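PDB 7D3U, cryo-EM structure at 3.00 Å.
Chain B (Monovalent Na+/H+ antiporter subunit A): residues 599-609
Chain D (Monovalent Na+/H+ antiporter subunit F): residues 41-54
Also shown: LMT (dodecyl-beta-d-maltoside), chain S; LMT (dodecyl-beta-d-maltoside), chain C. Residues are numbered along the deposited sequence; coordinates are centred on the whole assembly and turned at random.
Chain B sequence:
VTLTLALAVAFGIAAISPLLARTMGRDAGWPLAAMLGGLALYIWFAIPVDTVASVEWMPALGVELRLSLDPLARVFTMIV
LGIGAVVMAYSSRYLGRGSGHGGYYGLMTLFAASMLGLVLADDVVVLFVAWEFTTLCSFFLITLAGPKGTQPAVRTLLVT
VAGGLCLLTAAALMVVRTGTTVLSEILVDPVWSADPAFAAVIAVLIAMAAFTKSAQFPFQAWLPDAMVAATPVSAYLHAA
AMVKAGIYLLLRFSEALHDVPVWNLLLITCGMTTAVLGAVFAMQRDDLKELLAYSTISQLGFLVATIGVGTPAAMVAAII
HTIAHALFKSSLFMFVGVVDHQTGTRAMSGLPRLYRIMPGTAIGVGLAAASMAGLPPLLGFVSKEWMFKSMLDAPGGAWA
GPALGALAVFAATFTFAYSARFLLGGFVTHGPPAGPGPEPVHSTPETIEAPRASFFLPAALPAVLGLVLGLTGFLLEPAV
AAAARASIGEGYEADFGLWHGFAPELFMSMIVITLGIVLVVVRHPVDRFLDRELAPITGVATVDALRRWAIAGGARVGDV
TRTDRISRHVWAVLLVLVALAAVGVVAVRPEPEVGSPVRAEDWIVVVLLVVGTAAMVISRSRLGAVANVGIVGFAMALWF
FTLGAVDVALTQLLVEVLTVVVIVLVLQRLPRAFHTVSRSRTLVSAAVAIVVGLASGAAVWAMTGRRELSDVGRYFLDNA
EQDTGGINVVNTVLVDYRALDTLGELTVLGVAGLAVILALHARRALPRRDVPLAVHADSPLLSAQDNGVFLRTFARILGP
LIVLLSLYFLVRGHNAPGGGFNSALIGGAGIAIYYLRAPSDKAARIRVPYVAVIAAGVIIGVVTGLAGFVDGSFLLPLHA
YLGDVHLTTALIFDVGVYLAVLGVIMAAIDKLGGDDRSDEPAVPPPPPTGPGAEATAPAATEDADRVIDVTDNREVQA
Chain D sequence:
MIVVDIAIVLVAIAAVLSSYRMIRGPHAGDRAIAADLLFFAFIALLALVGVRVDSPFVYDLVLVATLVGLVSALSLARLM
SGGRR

Chain B, residues 599-609: RAEDWIVVVLL
Chain D 41-54: AFIALLALVGVRVD

Two helical segments from different subunits of the antiporter run almost antiparallel here; the angle between their N-to-C directions is 160°, and their axes approach no closer than 12.5 Å. That spacing is wide for packed helices, so between the helices themselves, side chains must span the gap; the two stretches together bury 426 Å². In chain D the helix spans residues 41-52 and enters from earlier in the chain; Val D53 is the first residue to leave helical phi/psi, at -81/94, although its N still bonds to Val D49 O at 2.8 Å. In chain B the segment 599-602, with phi/psi of -70/-48 at Ala B600 and -131/-36 at Asp B602, leads into a helix that includes residues 603-609 and continues beyond the stretch. The antiparallel register sets Glu B601 beside Val D49, with their CA atoms 7.0 Å apart, and Leu B608 beside Phe D42, with CA atoms 9.5 Å apart.

Glu B601, which loses 95 Å² to chain D, is the centre of the contact. Its phi/psi of -82/50 lies outside the helical region, and its CA-to-CB bond points toward chain D. With chi1 at 71° (p), chi2 at -79° (m) and chi3 at 5°, the carboxylate is delivered to Arg D52. The partner, covered over 65 Å², is extended through chi3, with chi1, chi2 and chi3 all t, at -175°, 176° and 179°, and chi4 at 83° turning the guanidinium. Arg D52 NE donates to Glu B601 OE1 in a salt bridge of 2.4 Å, a very short hydrogen bond with an N-H...O angle of 143°. The acceptor sits at the edge of the guanidinium, near its plane, as suits a donor whose N-H lies in that plane. Opposite charges are well placed here because Glu B601 is buried and its carboxylate gains a compensating partner; arginine, at the last turn of its helix, has the length to supply it. Val D49, one turn earlier and with chi1 at 153° (t), places CG2 4.4 Å from Glu B601 CB, so the aliphatic base of the acid rests near a branched, apolar neighbour.

Farther along, the interface becomes purely hydrocarbon, centred on Leu B608, which has 58 Å² covered. Its chi angles, -77° (m) and 178° (t), extend CD1 to 3.5 Å from Phe D42 CE1 and likewise 3.5 Å from Leu D45 CD1. Phe D42 has a CA-to-CB bond directed sideways, but chi1 of -91° and chi2 of -69° bring its ring nearer, and the Leu B608 methyl meets that ring obliquely. The CA-to-CB bond of Leu D45 points toward chain B, with chi1 at -94°, between wells, and chi2 at -160° (t). One turn before Leu B608, Ile B604 (chi1 61°, p; chi2 99°) brings its CD1 to 3.7 Å from Leu D45 CD1. Leucine and isoleucine suit this gap because they carry apolar methyls far enough from the backbone for the CD1 atoms to meet, while the flat phenylalanine ring offers a broad apolar surface. Ile B604 CG2 also lies 3.6 Å from C10 of the chain S maltoside, whose alkyl tail extends the greasy surroundings.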

# COMPACT_ATOMS: atom_id res chain seq x y z
N ARG B 599 28.35 26.04 -18.04
CA ARG B 599 29.10 27.29 -17.95
C ARG B 599 30.47 27.03 -17.34
O ARG B 599 30.79 25.92 -16.91
CB ARG B 599 28.32 28.33 -17.15
CG ARG B 599 26.99 28.71 -17.77
CD ARG B 599 27.20 29.22 -19.19
NE ARG B 599 26.03 28.99 -20.03
CZ ARG B 599 24.98 29.80 -20.08
NH1 ARG B 599 24.95 30.90 -19.34
NH2 ARG B 599 23.96 29.51 -20.87
N ALA B 600 31.28 28.09 -17.29
CA ALA B 600 32.62 27.97 -16.72
C ALA B 600 32.55 27.77 -15.21
O ALA B 600 33.20 26.87 -14.66
CB ALA B 600 33.45 29.20 -17.06
N GLU B 601 31.76 28.58 -14.52
CA GLU B 601 31.67 28.50 -13.07
C GLU B 601 30.71 27.39 -12.67
O GLU B 601 29.83 27.57 -11.82
CB GLU B 601 31.22 29.85 -12.49
CG GLU B 601 29.75 30.23 -12.76
CD GLU B 601 29.52 30.77 -14.15
OE1 GLU B 601 30.47 30.77 -14.96
OE2 GLU B 601 28.38 31.19 -14.45
N ASP B 602 30.92 26.22 -13.23
CA ASP B 602 30.03 25.09 -13.05
C ASP B 602 30.79 23.82 -12.68
O ASP B 602 30.30 23.02 -11.87
CB ASP B 602 29.24 24.89 -14.34
CG ASP B 602 28.22 25.96 -14.57
OD1 ASP B 602 27.92 26.70 -13.61
OD2 ASP B 602 27.74 26.10 -15.71
N TRP B 603 31.98 23.63 -13.24
CA TRP B 603 32.79 22.48 -12.87
C TRP B 603 33.32 22.60 -11.45
O TRP B 603 33.56 21.59 -10.80
CB TRP B 603 33.93 22.31 -13.87
CG TRP B 603 33.45 22.13 -15.27
CD1 TRP B 603 33.40 23.08 -16.24
CD2 TRP B 603 32.93 20.93 -15.84
NE1 TRP B 603 32.88 22.54 -17.40
CE2 TRP B 603 32.59 21.22 -17.18
CE3 TRP B 603 32.73 19.63 -15.36
CZ2 TRP B 603 32.06 20.26 -18.04
CZ3 TRP B 603 32.20 18.69 -16.21
CH2 TRP B 603 31.87 19.00 -17.54
N ILE B 604 33.47 23.83 -10.94
CA ILE B 604 33.93 23.99 -9.56
C ILE B 604 32.86 23.51 -8.58
O ILE B 604 33.17 22.79 -7.62
CB ILE B 604 34.36 25.44 -9.31
CG1 ILE B 604 33.20 26.43 -9.51
CG2 ILE B 604 35.51 25.82 -10.21
CD1 ILE B 604 32.52 26.87 -8.23
N VAL B 605 31.60 23.86 -8.82
CA VAL B 605 30.55 23.39 -7.92
C VAL B 605 30.28 21.91 -8.16
O VAL B 605 29.94 21.18 -7.22
CB VAL B 605 29.28 24.24 -8.06
CG1 VAL B 605 28.85 24.35 -9.51
CG2 VAL B 605 28.15 23.68 -7.22
N VAL B 606 30.46 21.43 -9.39
CA VAL B 606 30.35 19.99 -9.63
C VAL B 606 31.41 19.23 -8.84
O VAL B 606 31.13 18.19 -8.23
CB VAL B 606 30.44 19.69 -11.14
CG1 VAL B 606 30.91 18.26 -11.37
CG2 VAL B 606 29.10 19.91 -11.79
N VAL B 607 32.64 19.75 -8.82
CA VAL B 607 33.72 19.10 -8.08
C VAL B 607 33.45 19.14 -6.59
O VAL B 607 33.66 18.16 -5.88
CB VAL B 607 35.07 19.74 -8.44
CG1 VAL B 607 36.07 19.55 -7.31
CG2 VAL B 607 35.61 19.17 -9.73
N LEU B 608 32.98 20.29 -6.08
CA LEU B 608 32.67 20.38 -4.66
C LEU B 608 31.54 19.42 -4.28
O LEU B 608 31.59 18.79 -3.21
CB LEU B 608 32.31 21.81 -4.29
CG LEU B 608 33.53 22.72 -4.17
CD1 LEU B 608 33.10 24.14 -3.86
CD2 LEU B 608 34.46 22.20 -3.09
N LEU B 609 30.54 19.27 -5.14
CA LEU B 609 29.44 18.36 -4.84
C LEU B 609 29.91 16.91 -4.88
O LEU B 609 29.51 16.10 -4.03
CB LEU B 609 28.29 18.58 -5.82
CG LEU B 609 26.99 17.87 -5.48
CD1 LEU B 609 26.50 18.30 -4.11
CD2 LEU B 609 25.94 18.15 -6.54
N ALA D 41 34.05 29.10 3.03
CA ALA D 41 34.48 29.08 1.64
C ALA D 41 33.30 29.02 0.68
O ALA D 41 33.35 29.58 -0.42
CB ALA D 41 35.43 27.91 1.39
N PHE D 42 32.21 28.35 1.08
CA PHE D 42 31.03 28.30 0.23
C PHE D 42 30.32 29.64 0.19
O PHE D 42 29.77 30.01 -0.85
CB PHE D 42 30.07 27.21 0.72
CG PHE D 42 30.30 25.87 0.07
CD1 PHE D 42 30.01 25.69 -1.26
CD2 PHE D 42 30.78 24.81 0.80
CE1 PHE D 42 30.21 24.47 -1.86
CE2 PHE D 42 30.99 23.58 0.21
CZ PHE D 42 30.70 23.41 -1.13
N ILE D 43 30.32 30.38 1.29
CA ILE D 43 29.79 31.75 1.24
C ILE D 43 30.64 32.60 0.31
O ILE D 43 30.12 33.39 -0.49
CB ILE D 43 29.73 32.35 2.66
CG1 ILE D 43 28.90 31.46 3.58
CG2 ILE D 43 29.14 33.74 2.61
CD1 ILE D 43 28.82 31.97 4.99
N ALA D 44 31.97 32.45 0.39
CA ALA D 44 32.84 33.18 -0.53
C ALA D 44 32.55 32.81 -1.98
O ALA D 44 32.54 33.68 -2.86
CB ALA D 44 34.31 32.89 -0.20
N LEU D 45 32.31 31.53 -2.25
CA LEU D 45 32.00 31.10 -3.60
C LEU D 45 30.66 31.64 -4.06
O LEU D 45 30.49 31.99 -5.23
CB LEU D 45 32.02 29.58 -3.69
CG LEU D 45 33.35 28.98 -4.15
CD1 LEU D 45 33.13 27.58 -4.67
CD2 LEU D 45 33.98 29.85 -5.22
N LEU D 46 29.68 31.71 -3.15
CA LEU D 46 28.41 32.35 -3.48
C LEU D 46 28.63 33.78 -3.94
O LEU D 46 28.11 34.20 -4.98
CB LEU D 46 27.47 32.31 -2.28
CG LEU D 46 26.65 31.04 -2.05
CD1 LEU D 46 25.71 31.22 -0.88
CD2 LEU D 46 25.87 30.70 -3.31
N ALA D 47 29.41 34.55 -3.17
CA ALA D 47 29.67 35.94 -3.54
C ALA D 47 30.37 36.04 -4.89
O ALA D 47 29.95 36.80 -5.77
CB ALA D 47 30.51 36.61 -2.45
N LEU D 48 31.44 35.26 -5.07
CA LEU D 48 32.22 35.37 -6.30
C LEU D 48 31.42 34.91 -7.52
O LEU D 48 31.54 35.49 -8.60
CB LEU D 48 33.51 34.57 -6.16
CG LEU D 48 34.49 35.11 -5.12
CD1 LEU D 48 35.73 34.25 -5.05
CD2 LEU D 48 34.84 36.55 -5.44
N VAL D 49 30.60 33.87 -7.36
CA VAL D 49 29.76 33.41 -8.46
C VAL D 49 28.71 34.46 -8.80
O VAL D 49 28.51 34.79 -9.97
CB VAL D 49 29.12 32.05 -8.10
CG1 VAL D 49 27.81 31.88 -8.84
CG2 VAL D 49 30.08 30.92 -8.43
N GLY D 50 28.05 35.02 -7.78
CA GLY D 50 27.14 36.12 -8.02
C GLY D 50 27.80 37.29 -8.71
O GLY D 50 27.12 38.06 -9.40
N VAL D 51 29.11 37.46 -8.52
CA VAL D 51 29.83 38.44 -9.32
C VAL D 51 29.94 37.97 -10.77
O VAL D 51 29.68 38.73 -11.70
CB VAL D 51 31.22 38.72 -8.72
CG1 VAL D 51 32.05 39.52 -9.69
CG2 VAL D 51 31.08 39.46 -7.42
N ARG D 52 30.34 36.71 -10.97
CA ARG D 52 30.51 36.19 -12.32
C ARG D 52 29.21 36.23 -13.11
O ARG D 52 29.12 36.93 -14.13
CB ARG D 52 31.06 34.76 -12.29
CG ARG D 52 31.37 34.20 -13.66
CD ARG D 52 32.00 32.82 -13.58
NE ARG D 52 32.28 32.28 -14.90
CZ ARG D 52 33.37 32.56 -15.61
NH1 ARG D 52 33.54 32.01 -16.81
NH2 ARG D 52 34.28 33.39 -15.13
N VAL D 53 28.20 35.49 -12.66
CA VAL D 53 26.85 35.63 -13.22
C VAL D 53 26.22 36.85 -12.55
O VAL D 53 25.66 36.76 -11.46
CB VAL D 53 26.01 34.36 -13.06
CG1 VAL D 53 26.57 33.26 -13.94
CG2 VAL D 53 26.01 33.87 -11.62
N ASP D 54 26.34 38.00 -13.20
CA ASP D 54 26.02 39.28 -12.57
C ASP D 54 24.59 39.27 -12.06
O ASP D 54 23.64 39.25 -12.85
CB ASP D 54 26.23 40.42 -13.57
CG ASP D 54 26.53 41.74 -12.89
OD1 ASP D 54 25.78 42.11 -11.95
OD2 ASP D 54 27.51 42.40 -13.28
C1B LMT S . 29.38 28.63 -22.55
C2B LMT S . 28.81 28.99 -23.94
C3B LMT S . 29.35 30.36 -24.41
C4B LMT S . 29.13 31.43 -23.32
C5B LMT S . 29.79 30.90 -22.05
C6B LMT S . 29.70 31.93 -20.93
O1B LMT S . 30.72 28.28 -22.68
O2B LMT S . 29.19 28.00 -24.81
O3B LMT S . 28.81 30.73 -25.62
O4' LMT S . 29.72 32.62 -23.68
O5B LMT S . 29.23 29.67 -21.64
O6B LMT S . 30.67 31.70 -19.99
C1' LMT S . 33.66 26.07 -20.79
C2' LMT S . 32.30 25.36 -20.89
C3' LMT S . 31.37 26.11 -21.89
C4' LMT S . 31.34 27.62 -21.60
C5' LMT S . 32.82 28.04 -21.56
C6' LMT S . 33.06 29.52 -21.51
O1' LMT S . 34.41 25.55 -19.77
O2' LMT S . 32.50 24.09 -21.35
O3' LMT S . 30.10 25.59 -21.84
O5' LMT S . 33.45 27.43 -20.47
O6' LMT S . 34.42 29.68 -21.59
C1 LMT S . 35.70 26.10 -19.67
C2 LMT S . 36.47 25.12 -18.83
C3 LMT S . 36.28 25.24 -17.35
C4 LMT S . 37.44 24.52 -16.70
C5 LMT S . 37.72 25.10 -15.36
C6 LMT S . 36.87 24.51 -14.30
C7 LMT S . 37.64 23.47 -13.54
C8 LMT S . 38.15 24.07 -12.28
C9 LMT S . 38.67 23.08 -11.29
C10 LMT S . 38.38 23.62 -9.92
C11 LMT S . 38.91 22.72 -8.85
C12 LMT S . 40.39 22.73 -8.81
C1 LMT C . 29.35 20.35 -24.12
C2 LMT C . 30.59 19.70 -23.59
C3 LMT C . 31.73 20.61 -23.26
C4 LMT C . 32.96 19.75 -23.11
C5 LMT C . 34.13 20.58 -22.71
C6 LMT C . 34.16 20.85 -21.24
C7 LMT C . 35.42 20.28 -20.65
C8 LMT C . 35.48 20.66 -19.21
C9 LMT C . 36.48 19.89 -18.42
C10 LMT C . 36.14 20.09 -16.96
C11 LMT C . 37.28 19.70 -16.08
C12 LMT C . 36.95 19.91 -14.64